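Local coordinates for protein PrgX (Enterococcus faecalis, PDB 2AWI) that acts as the receptor for the peptide sex pheromone cCF10 and, as a repressor that probably binds DNA, regulates conjugation in its host, at residues D143-T146 against T147-G150; S170-K173 against P174-I178; I190-V193 against L194-L198; Y212-N215 against Q216-L220. The protein carries 1 engineered substitution. One frame throughout, in Å; residues are numbered along the deposited sequence.

Contact 1: residues D143-T146 against T147-G150; sequences DKRT and TFFG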
loop_
_atom_site.group_PDB
_atom_site.type_symbol
_atom_site.label_atom_id
_atom_site.label_comp_id
_atom_site.label_asym_id
_atom_site.label_seq_id
_atom_site.Cartn_x
_atom_site.Cartn_y
_atom_site.Cartn_z
ATOM N N ASP A 143 21.124 -46.865 -6.530
ATOM C CA ASP A 143 22.483 -47.204 -6.095
ATOM C C ASP A 143 23.575 -47.161 -7.173
ATOM O O ASP A 143 24.742 -46.933 -6.862
ATOM C CB ASP A 143 22.495 -48.588 -5.433
ATOM C CG ASP A 143 22.273 -48.521 -3.931
ATOM O OD1 ASP A 143 22.225 -49.589 -3.282
ATOM O OD2 ASP A 143 22.152 -47.398 -3.398
ATOM N N LYS A 144 23.208 -47.367 -8.434
ATOM C CA LYS A 144 24.199 -47.384 -9.508
ATOM C C LYS A 144 24.155 -46.209 -10.476
ATOM O O LYS A 144 25.012 -46.102 -11.347
ATOM C CB LYS A 144 24.052 -48.665 -10.327
ATOM C CG LYS A 144 23.905 -49.930 -9.515
ATOM C CD LYS A 144 23.577 -51.105 -10.427
ATOM C CE LYS A 144 23.180 -52.343 -9.636
ATOM N NZ LYS A 144 22.811 -53.469 -10.538
ATOM N N ARG A 145 23.164 -45.334 -10.329
ATOM C CA ARG A 145 22.989 -44.194 -11.225
ATOM C C ARG A 145 24.130 -43.176 -11.305
ATOM O O ARG A 145 24.857 -42.971 -10.335
ATOM C CB ARG A 145 21.686 -43.482 -10.865
ATOM C CG ARG A 145 20.459 -44.396 -10.930
ATOM C CD ARG A 145 20.284 -44.960 -12.340
ATOM N NE ARG A 145 20.034 -43.896 -13.311
ATOM C CZ ARG A 145 18.872 -43.259 -13.450
ATOM N NH1 ARG A 145 17.827 -43.578 -12.687
ATOM N NH2 ARG A 145 18.764 -42.280 -14.340
ATOM N N THR A 146 24.276 -42.546 -12.475
ATOM C CA THR A 146 25.306 -41.523 -12.706
ATOM C C THR A 146 24.699 -40.285 -13.386
ATOM O O THR A 146 25.202 -39.172 -13.245
ATOM C CB THR A 146 26.482 -42.048 -13.592
ATOM O OG1 THR A 146 26.061 -42.157 -14.958
ATOM C CG2 THR A 146 26.958 -43.414 -13.103
ATOM N N THR A 147 23.624 -40.493 -14.140
ATOM C CA THR A 147 22.926 -39.407 -14.828
ATOM C C THR A 147 21.440 -39.616 -14.625
ATOM O O THR A 147 20.961 -40.749 -14.636
ATOM C CB THR A 147 23.213 -39.378 -16.349
ATOM O OG1 THR A 147 23.151 -40.707 -16.882
ATOM C CG2 THR A 147 24.565 -38.773 -16.622
ATOM N N PHE A 148 20.708 -38.526 -14.447
ATOM C CA PHE A 148 19.280 -38.635 -14.208
ATOM C C PHE A 148 18.444 -37.998 -15.300
ATOM O O PHE A 148 18.912 -37.121 -16.022
ATOM C CB PHE A 148 18.960 -38.039 -12.843
ATOM C CG PHE A 148 19.830 -38.578 -11.751
ATOM C CD1 PHE A 148 21.131 -38.103 -11.585
ATOM C CD2 PHE A 148 19.384 -39.616 -10.935
ATOM C CE1 PHE A 148 21.981 -38.654 -10.627
ATOM C CE2 PHE A 148 20.226 -40.179 -9.969
ATOM C CZ PHE A 148 21.530 -39.693 -9.817
ATOM N N PHE A 149 17.206 -38.464 -15.422
ATOM C CA PHE A 149 16.296 -37.966 -16.443
ATOM C C PHE A 149 15.064 -37.307 -15.830
ATOM O O PHE A 149 14.874 -37.335 -14.616
ATOM C CB PHE A 149 15.881 -39.118 -17.369
ATOM C CG PHE A 149 17.030 -40.007 -17.783
ATOM C CD1 PHE A 149 17.416 -41.085 -16.988
ATOM C CD2 PHE A 149 17.756 -39.736 -18.946
ATOM C CE1 PHE A 149 18.507 -41.882 -17.340
ATOM C CE2 PHE A 149 18.857 -40.527 -19.313
ATOM C CZ PHE A 149 19.233 -41.600 -18.508
ATOM N N GLY A 150 14.236 -36.711 -16.683
ATOM C CA GLY A 150 13.030 -36.053 -16.221
ATOM C C GLY A 150 12.231 -36.903 -15.251
ATOM O O GLY A 150 11.870 -36.450 -14.163
#
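R145 NH2 has two partners: it gives a hydrogen bond to T147 O at 2.7 Å and forms a salt bridge with D152 of helix 150-159. The bond to T147 O is a bent one, 132° at the hydrogen. It lies in the plane of the carbonyl, but the oxygen sits 33° out of the guanidinium plane. To reach a carbonyl only two residues on, the arginine has to curl up: its chain bends at chi2 and again at chi3, and the guanidinium curls forward alongside the backbone of T147. There it meets two phenylalanines. F149 brings its CE1 to 3.0 Å from R145 NH2, a tight approach, with ring and guanidinium planes 21° apart. F148 is turned so that CD2 lies over one face of the guanidinium, toward its rim, while its CE2 rests 3.7 Å from R145 CB; the same ring also packs on P174 and M175. Across the subunit boundary, E14 of the second subunit pairs with R145 NE and takes a hydrogen bond from T146 OG1. Acids at both NE and NH2 fix the rotation of the guanidinium. F149 occupies the N-cap position, and D152 OD2 accepts its backbone N-H as well as holding R145 NH2. The N-H of G150 goes to E60 of the second subunit. This is the start of a helix in the TPR region, its first N-H groups met by D152 and by E60 of the second subunit, at an interface with that subunit's helix-turn-helix part.

Contact 2: residues S170-K173 against P174-I178; sequences SIIK and PMYPI
I172 lays its CG2 branch against the ring of Y176, 4.0 Å from CE1, the two side chains running side by side in the same direction. With CG2 anti to the backbone N of I172, this methyl lies beside the carbonyl carbon, on the side where the tyrosine stands. I172 O also sits at the edge of that ring, in its plane, 3.6 Å from Y176 CD1. The same oxygen accepts the backbone N-H of M175, M175 N to I172 O being 2.8 Å. Next along, Y176 N gives its hydrogen to K173 O at 3.1 Å, so that two successive i to i+3 bonds form, as in a 3-10 turn. P174 has no N-H to give, and its ring carbon CD stands 3.2 Å from S170 O, where a helical donor would otherwise come. On the neighbouring flank I171 CG2 and M175 CE, the end methyl of the selenomethionine, touch at 4.2 Å. Beyond the pair, Y176 OH is hydrogen-bonded to I190 on helix 184-203, while K173 reaches away to a salt bridge with E209. The peptide bond before P177 is cis. Together they make a 3-10 turn containing a proline, in the link between helix 165-172 and helix 184-203 of the all-helical TPR region.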
loop_
_atom_site.group_PDB
_atom_site.type_symbol
_atom_site.label_atom_id
_atom_site.label_comp_id
_atom_site.label_asym_id
_atom_site.label_seq_id
_atom_site.Cartn_x
_atom_site.Cartn_y
_atom_site.Cartn_z
ATOM N N SER A 170 18.687 -36.935 0.355
ATOM C CA SER A 170 19.927 -37.540 -0.116
ATOM C C SER A 170 19.809 -38.074 -1.541
ATOM O O SER A 170 20.810 -38.223 -2.238
ATOM C CB SER A 170 20.364 -38.658 0.838
ATOM O OG SER A 170 19.367 -39.656 0.955
ATOM N N ILE A 171 18.583 -38.349 -1.974
ATOM C CA ILE A 171 18.346 -38.860 -3.321
ATOM C C ILE A 171 18.272 -37.728 -4.349
ATOM O O ILE A 171 18.584 -37.917 -5.522
ATOM C CB ILE A 171 17.035 -39.680 -3.375
ATOM C CG1 ILE A 171 17.142 -40.878 -2.429
ATOM C CG2 ILE A 171 16.767 -40.151 -4.796
ATOM C CD1 ILE A 171 15.899 -41.737 -2.369
ATOM N N ILE A 172 17.872 -36.548 -3.892
ATOM C CA ILE A 172 17.740 -35.386 -4.763
ATOM C C ILE A 172 19.067 -34.724 -5.122
ATOM O O ILE A 172 19.339 -34.450 -6.288
ATOM C CB ILE A 172 16.844 -34.309 -4.120
ATOM C CG1 ILE A 172 15.458 -34.891 -3.813
ATOM C CG2 ILE A 172 16.730 -33.116 -5.050
ATOM C CD1 ILE A 172 14.468 -33.887 -3.239
ATOM N N LYS A 173 19.882 -34.466 -4.108
ATOM C CA LYS A 173 21.174 -33.806 -4.276
ATOM C C LYS A 173 21.998 -34.257 -5.487
ATOM O O LYS A 173 22.518 -33.424 -6.232
ATOM C CB LYS A 173 22.008 -33.981 -3.006
ATOM C CG LYS A 173 21.289 -33.615 -1.720
ATOM C CD LYS A 173 21.360 -32.130 -1.401
ATOM C CE LYS A 173 20.793 -31.860 -0.013
ATOM N NZ LYS A 173 21.108 -30.486 0.460
ATOM N N PRO A 174 22.141 -35.579 -5.692
ATOM C CA PRO A 174 22.920 -36.080 -6.832
ATOM C C PRO A 174 22.346 -35.757 -8.210
ATOM O O PRO A 174 23.011 -35.941 -9.233
ATOM C CB PRO A 174 22.995 -37.584 -6.565
ATOM C CG PRO A 174 21.747 -37.859 -5.812
ATOM C CD PRO A 174 21.672 -36.696 -4.855
HETATM N N MSE A 175 21.109 -35.275 -8.239
HETATM C CA MSE A 175 20.474 -34.938 -9.501
HETATM C C MSE A 175 20.760 -33.503 -9.895
HETATM O O MSE A 175 20.555 -33.120 -11.042
HETATM C CB MSE A 175 18.970 -35.166 -9.408
HETATM C CG MSE A 175 18.612 -36.621 -9.221
HETATM SE SE MSE A 175 16.723 -36.902 -9.150
HETATM C CE MSE A 175 16.714 -38.803 -8.767
ATOM N N TYR A 176 21.246 -32.712 -8.946
ATOM C CA TYR A 176 21.556 -31.317 -9.214
ATOM C C TYR A 176 23.030 -31.001 -8.961
ATOM O O TYR A 176 23.725 -31.741 -8.262
ATOM C CB TYR A 176 20.667 -30.408 -8.353
ATOM C CG TYR A 176 19.204 -30.493 -8.726
ATOM C CD1 TYR A 176 18.428 -31.571 -8.314
ATOM C CD2 TYR A 176 18.624 -29.548 -9.576
ATOM C CE1 TYR A 176 17.115 -31.720 -8.749
ATOM C CE2 TYR A 176 17.311 -29.684 -10.016
ATOM C CZ TYR A 176 16.564 -30.776 -9.608
ATOM O OH TYR A 176 15.295 -30.973 -10.102
ATOM N N PRO A 177 23.526 -29.895 -9.536
ATOM C CA PRO A 177 22.797 -28.936 -10.374
ATOM C C PRO A 177 22.515 -29.426 -11.790
ATOM O O PRO A 177 23.136 -30.371 -12.269
ATOM C CB PRO A 177 23.713 -27.720 -10.371
ATOM C CG PRO A 177 25.064 -28.347 -10.350
ATOM C CD PRO A 177 24.905 -29.431 -9.302
ATOM N N ILE A 178 21.565 -28.773 -12.451
ATOM C CA ILE A 178 21.208 -29.113 -13.823
ATOM C C ILE A 178 22.213 -28.395 -14.727
ATOM O O ILE A 178 22.594 -27.248 -14.456
ATOM C CB ILE A 178 19.772 -28.626 -14.179
ATOM C CG1 ILE A 178 18.743 -29.233 -13.211
ATOM C CG2 ILE A 178 19.441 -28.993 -15.624
ATOM C CD1 ILE A 178 18.661 -30.749 -13.223
#

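Contact 3: residues I190-V193 against L194-L198; sequences IQTV and LKNAL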
loop_
_atom_site.group_PDB
_atom_site.type_symbol
_atom_site.label_atom_id
_atom_site.label_comp_id
_atom_site.label_asym_id
_atom_site.label_seq_id
_atom_site.Cartn_x
_atom_site.Cartn_y
_atom_site.Cartn_z
ATOM N N ILE A 190 12.170 -30.624 -13.649
ATOM C CA ILE A 190 13.336 -30.370 -12.824
ATOM C C ILE A 190 13.088 -29.186 -11.892
ATOM O O ILE A 190 13.759 -29.049 -10.868
ATOM C CB ILE A 190 14.575 -30.096 -13.690
ATOM C CG1 ILE A 190 14.381 -28.806 -14.485
ATOM C CG2 ILE A 190 14.803 -31.269 -14.644
ATOM C CD1 ILE A 190 15.575 -28.430 -15.317
ATOM N N GLN A 191 12.115 -28.342 -12.249
ATOM C CA GLN A 191 11.765 -27.169 -11.450
ATOM C C GLN A 191 10.796 -27.506 -10.327
ATOM O O GLN A 191 10.889 -26.957 -9.232
ATOM C CB GLN A 191 11.133 -26.091 -12.331
ATOM C CG GLN A 191 12.117 -25.127 -12.965
ATOM C CD GLN A 191 11.476 -24.273 -14.046
ATOM O OE1 GLN A 191 11.348 -24.699 -15.192
ATOM N NE2 GLN A 191 11.058 -23.068 -13.679
ATOM N N THR A 192 9.860 -28.405 -10.605
ATOM C CA THR A 192 8.862 -28.799 -9.620
ATOM C C THR A 192 9.523 -29.313 -8.345
ATOM O O THR A 192 9.090 -28.990 -7.240
ATOM C CB THR A 192 7.929 -29.889 -10.189
ATOM O OG1 THR A 192 7.315 -29.406 -11.391
ATOM C CG2 THR A 192 6.833 -30.247 -9.184
ATOM N N VAL A 193 10.575 -30.110 -8.519
ATOM C CA VAL A 193 11.318 -30.685 -7.406
ATOM C C VAL A 193 11.805 -29.601 -6.471
ATOM O O VAL A 193 11.562 -29.648 -5.273
ATOM C CB VAL A 193 12.570 -31.464 -7.886
ATOM C CG1 VAL A 193 13.353 -31.960 -6.681
ATOM C CG2 VAL A 193 12.168 -32.620 -8.774
ATOM N N LEU A 194 12.498 -28.620 -7.029
ATOM C CA LEU A 194 13.048 -27.545 -6.228
ATOM C C LEU A 194 11.968 -26.790 -5.482
ATOM O O LEU A 194 12.102 -26.543 -4.288
ATOM C CB LEU A 194 13.857 -26.592 -7.116
ATOM C CG LEU A 194 14.839 -27.308 -8.053
ATOM C CD1 LEU A 194 15.571 -26.305 -8.919
ATOM C CD2 LEU A 194 15.816 -28.118 -7.224
ATOM N N LYS A 195 10.890 -26.438 -6.175
ATOM C CA LYS A 195 9.816 -25.688 -5.543
ATOM C C LYS A 195 9.218 -26.470 -4.377
ATOM O O LYS A 195 9.022 -25.920 -3.292
ATOM C CB LYS A 195 8.739 -25.351 -6.578
ATOM C CG LYS A 195 7.677 -24.365 -6.099
ATOM C CD LYS A 195 6.492 -25.073 -5.472
ATOM C CE LYS A 195 5.741 -25.909 -6.500
ATOM N NZ LYS A 195 4.593 -26.659 -5.908
ATOM N N ASN A 196 8.933 -27.749 -4.599
ATOM C CA ASN A 196 8.364 -28.577 -3.548
ATOM C C ASN A 196 9.362 -28.802 -2.424
ATOM O O ASN A 196 9.002 -28.784 -1.246
ATOM C CB ASN A 196 7.909 -29.931 -4.101
ATOM C CG ASN A 196 6.708 -29.809 -5.009
ATOM O OD1 ASN A 196 5.944 -28.851 -4.915
ATOM N ND2 ASN A 196 6.523 -30.788 -5.883
ATOM N N ALA A 197 10.620 -29.008 -2.789
ATOM C CA ALA A 197 11.652 -29.233 -1.790
ATOM C C ALA A 197 11.852 -27.980 -0.949
ATOM O O ALA A 197 11.989 -28.066 0.269
ATOM C CB ALA A 197 12.962 -29.627 -2.465
ATOM N N LEU A 198 11.856 -26.819 -1.602
ATOM C CA LEU A 198 12.056 -25.547 -0.903
ATOM C C LEU A 198 10.892 -25.179 0.013
ATOM O O LEU A 198 11.086 -24.551 1.053
ATOM C CB LEU A 198 12.299 -24.421 -1.912
ATOM C CG LEU A 198 12.389 -22.997 -1.356
ATOM C CD1 LEU A 198 13.384 -22.953 -0.219
ATOM C CD2 LEU A 198 12.797 -22.034 -2.458
#
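A197 N and V193 O make a short backbone bond of 2.7 Å. Alongside run K195 N to Q191 O at 3.1 Å and N196 N to T192 O at 2.9 Å. These i to i+4 bonds are part of the continuous helix 184-203; those of K195 and N196 are nearly straight, 170° and 169° at the hydrogen, and that of A197 is more bent. K195 NZ gives a further hydrogen bond to N196 OD1 at 2.8 Å; the lysine reaches its neighbour by bending at chi2 and chi3, so the asparagine amide is held from its oxygen end. Its other end, ND2, comes within 3.4 Å of T192 CG2 and has a weak hydrogen bond to S157 of helix 150-159. T192 and N196 point the same way, one turn apart. Because T192 OG1 lies beside its own backbone N, chi1 -57°, it is turned back to bond L188 O and also Y232 OH, and CG2 is the branch left to meet the asparagine. On the apolar side L194 CG rests 3.5 Å from I190 O, and A197 CB lies 3.1 Å from V193 O. Outward from there, V193 packs on V156 and L198 on I214 and L239. A helix packed against helices 150-159, 207-220 and 230-248 fits the all-helical build of a TPR region.

Contact 4: residues Y212-N215 against Q216-L220; sequences YYIN and QFEHL
Q216 sets its CG over one face of the Y212 ring, a CH-pi contact 3.9 Å from the centroid and 21° off the ring normal. The amide follows across the same ring: Q216 NE2 lies 3.4 Å from Y212 CE1, and the amide and ring planes are 33° apart. A bend at chi2, -43°, turns the glutamine's end back over the tyrosine instead of letting it run on outward. Y212 has CG anti to its backbone N, which puts the ring beside its carbonyl, facing the next turn. K173 makes a cation-pi contact with the ring, and Y176 packs on the Y212 side chain. This one-turn pairing sits on helix 207-220, which follows helix 184-203 and packs against it in the all-helical TPR region, and the backbone spaces it: Q216 N bonds Y212 O at 2.9 Å, followed by F217 N to Y213 O at 2.8 Å. H219 N to N215 O, at 2.9 Å, is more bent. Further round, E218 CG lies 3.2 Å from I214 O, and its carboxylate goes on to a salt bridge with K221. Y213 presents a face to Y212 CD2 and ends in a hydrogen bond between its OH and that of Y165, while F217 packs on D233 and I236 of helix 230-248.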
loop_
_atom_site.group_PDB
_atom_site.type_symbol
_atom_site.label_atom_id
_atom_site.label_comp_id
_atom_site.label_asym_id
_atom_site.label_seq_id
_atom_site.Cartn_x
_atom_site.Cartn_y
_atom_site.Cartn_z
ATOM N N TYR A 212 20.030 -24.093 -0.307
ATOM C CA TYR A 212 20.498 -25.035 -1.303
ATOM C C TYR A 212 19.579 -24.957 -2.516
ATOM O O TYR A 212 20.022 -24.667 -3.627
ATOM C CB TYR A 212 20.501 -26.467 -0.738
ATOM C CG TYR A 212 20.742 -27.525 -1.793
ATOM C CD1 TYR A 212 21.992 -27.669 -2.396
ATOM C CD2 TYR A 212 19.700 -28.338 -2.240
ATOM C CE1 TYR A 212 22.196 -28.596 -3.427
ATOM C CE2 TYR A 212 19.890 -29.264 -3.267
ATOM C CZ TYR A 212 21.137 -29.385 -3.857
ATOM O OH TYR A 212 21.318 -30.274 -4.899
ATOM N N TYR A 213 18.293 -25.210 -2.288
ATOM C CA TYR A 213 17.303 -25.197 -3.356
ATOM C C TYR A 213 17.147 -23.841 -4.039
ATOM O O TYR A 213 17.013 -23.771 -5.259
ATOM C CB TYR A 213 15.971 -25.696 -2.808
ATOM C CG TYR A 213 16.051 -27.139 -2.362
ATOM C CD1 TYR A 213 16.326 -28.154 -3.278
ATOM C CD2 TYR A 213 15.878 -27.490 -1.021
ATOM C CE1 TYR A 213 16.428 -29.486 -2.874
ATOM C CE2 TYR A 213 15.975 -28.816 -0.605
ATOM C CZ TYR A 213 16.250 -29.809 -1.538
ATOM O OH TYR A 213 16.335 -31.122 -1.139
ATOM N N ILE A 214 17.171 -22.765 -3.260
ATOM C CA ILE A 214 17.060 -21.436 -3.832
ATOM C C ILE A 214 18.217 -21.250 -4.810
ATOM O O ILE A 214 18.061 -20.639 -5.868
ATOM C CB ILE A 214 17.122 -20.351 -2.735
ATOM C CG1 ILE A 214 15.825 -20.382 -1.917
ATOM C CG2 ILE A 214 17.360 -18.970 -3.359
ATOM C CD1 ILE A 214 15.726 -19.282 -0.869
ATOM N N ASN A 215 19.380 -21.788 -4.456
ATOM C CA ASN A 215 20.556 -21.690 -5.312
ATOM C C ASN A 215 20.393 -22.547 -6.563
ATOM O O ASN A 215 20.713 -22.111 -7.670
ATOM C CB ASN A 215 21.813 -22.127 -4.551
ATOM C CG ASN A 215 22.236 -21.126 -3.490
ATOM O OD1 ASN A 215 23.163 -21.377 -2.720
ATOM N ND2 ASN A 215 21.562 -19.982 -3.451
ATOM N N GLN A 216 19.904 -23.773 -6.393
ATOM C CA GLN A 216 19.704 -24.654 -7.539
ATOM C C GLN A 216 18.732 -24.011 -8.534
ATOM O O GLN A 216 18.975 -23.998 -9.742
ATOM C CB GLN A 216 19.161 -26.017 -7.094
ATOM C CG GLN A 216 20.154 -26.873 -6.318
ATOM C CD GLN A 216 21.551 -26.863 -6.927
ATOM O OE1 GLN A 216 21.729 -27.089 -8.124
ATOM N NE2 GLN A 216 22.551 -26.600 -6.094
ATOM N N PHE A 217 17.635 -23.466 -8.018
ATOM C CA PHE A 217 16.651 -22.836 -8.877
ATOM C C PHE A 217 17.239 -21.646 -9.619
ATOM O O PHE A 217 17.056 -21.505 -10.827
ATOM C CB PHE A 217 15.441 -22.361 -8.076
ATOM C CG PHE A 217 14.385 -21.726 -8.929
ATOM C CD1 PHE A 217 13.647 -22.494 -9.829
ATOM C CD2 PHE A 217 14.164 -20.354 -8.881
ATOM C CE1 PHE A 217 12.713 -21.903 -10.662
ATOM C CE2 PHE A 217 13.228 -19.753 -9.717
ATOM C CZ PHE A 217 12.504 -20.527 -10.606
ATOM N N GLU A 218 17.939 -20.783 -8.893
ATOM C CA GLU A 218 18.524 -19.609 -9.511
ATOM C C GLU A 218 19.573 -19.963 -10.549
ATOM O O GLU A 218 19.782 -19.225 -11.506
ATOM C CB GLU A 218 19.105 -18.684 -8.442
ATOM C CG GLU A 218 18.026 -17.943 -7.657
ATOM C CD GLU A 218 17.163 -17.049 -8.543
ATOM O OE1 GLU A 218 15.943 -16.945 -8.281
ATOM O OE2 GLU A 218 17.703 -16.444 -9.496
ATOM N N HIS A 219 20.232 -21.098 -10.370
ATOM C CA HIS A 219 21.239 -21.512 -11.327
ATOM C C HIS A 219 20.589 -21.919 -12.650
ATOM O O HIS A 219 21.180 -21.747 -13.719
ATOM C CB HIS A 219 22.055 -22.683 -10.784
ATOM C CG HIS A 219 23.035 -23.224 -11.774
ATOM N ND1 HIS A 219 24.074 -22.469 -12.273
ATOM C CD2 HIS A 219 23.089 -24.415 -12.417
ATOM C CE1 HIS A 219 24.722 -23.171 -13.185
ATOM N NE2 HIS A 219 24.145 -24.354 -13.294
ATOM N N LEU A 220 19.380 -22.472 -12.575
ATOM C CA LEU A 220 18.661 -22.885 -13.774
ATOM C C LEU A 220 18.543 -21.729 -14.759
ATOM O O LEU A 220 18.531 -21.942 -15.971
ATOM C CB LEU A 220 17.254 -23.379 -13.429
ATOM C CG LEU A 220 17.074 -24.666 -12.619
ATOM C CD1 LEU A 220 15.587 -25.015 -12.587
ATOM C CD2 LEU A 220 17.857 -25.808 -13.245
#

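In the fold
The contacts follow one another along the chain, contact 1 closing before contact 2 opens and so on to contact 4, all within the C-terminal TPR region. Contacts 1 and 2 lie with centres about 9 Å apart and touch, as do contacts 3 and 4, also about 9 Å apart, on the successive helices 184-203 and 207-220. Contact 2 also touches contacts 3 and 4, each about 11 Å away between centres. Contacts 1 and 4 are farthest apart, about 20 Å between centres. The loop of contact 1 meets the helix-turn-helix part of the second subunit, so the series joins that interface, through the link after helix 165-172, to the TPR packing.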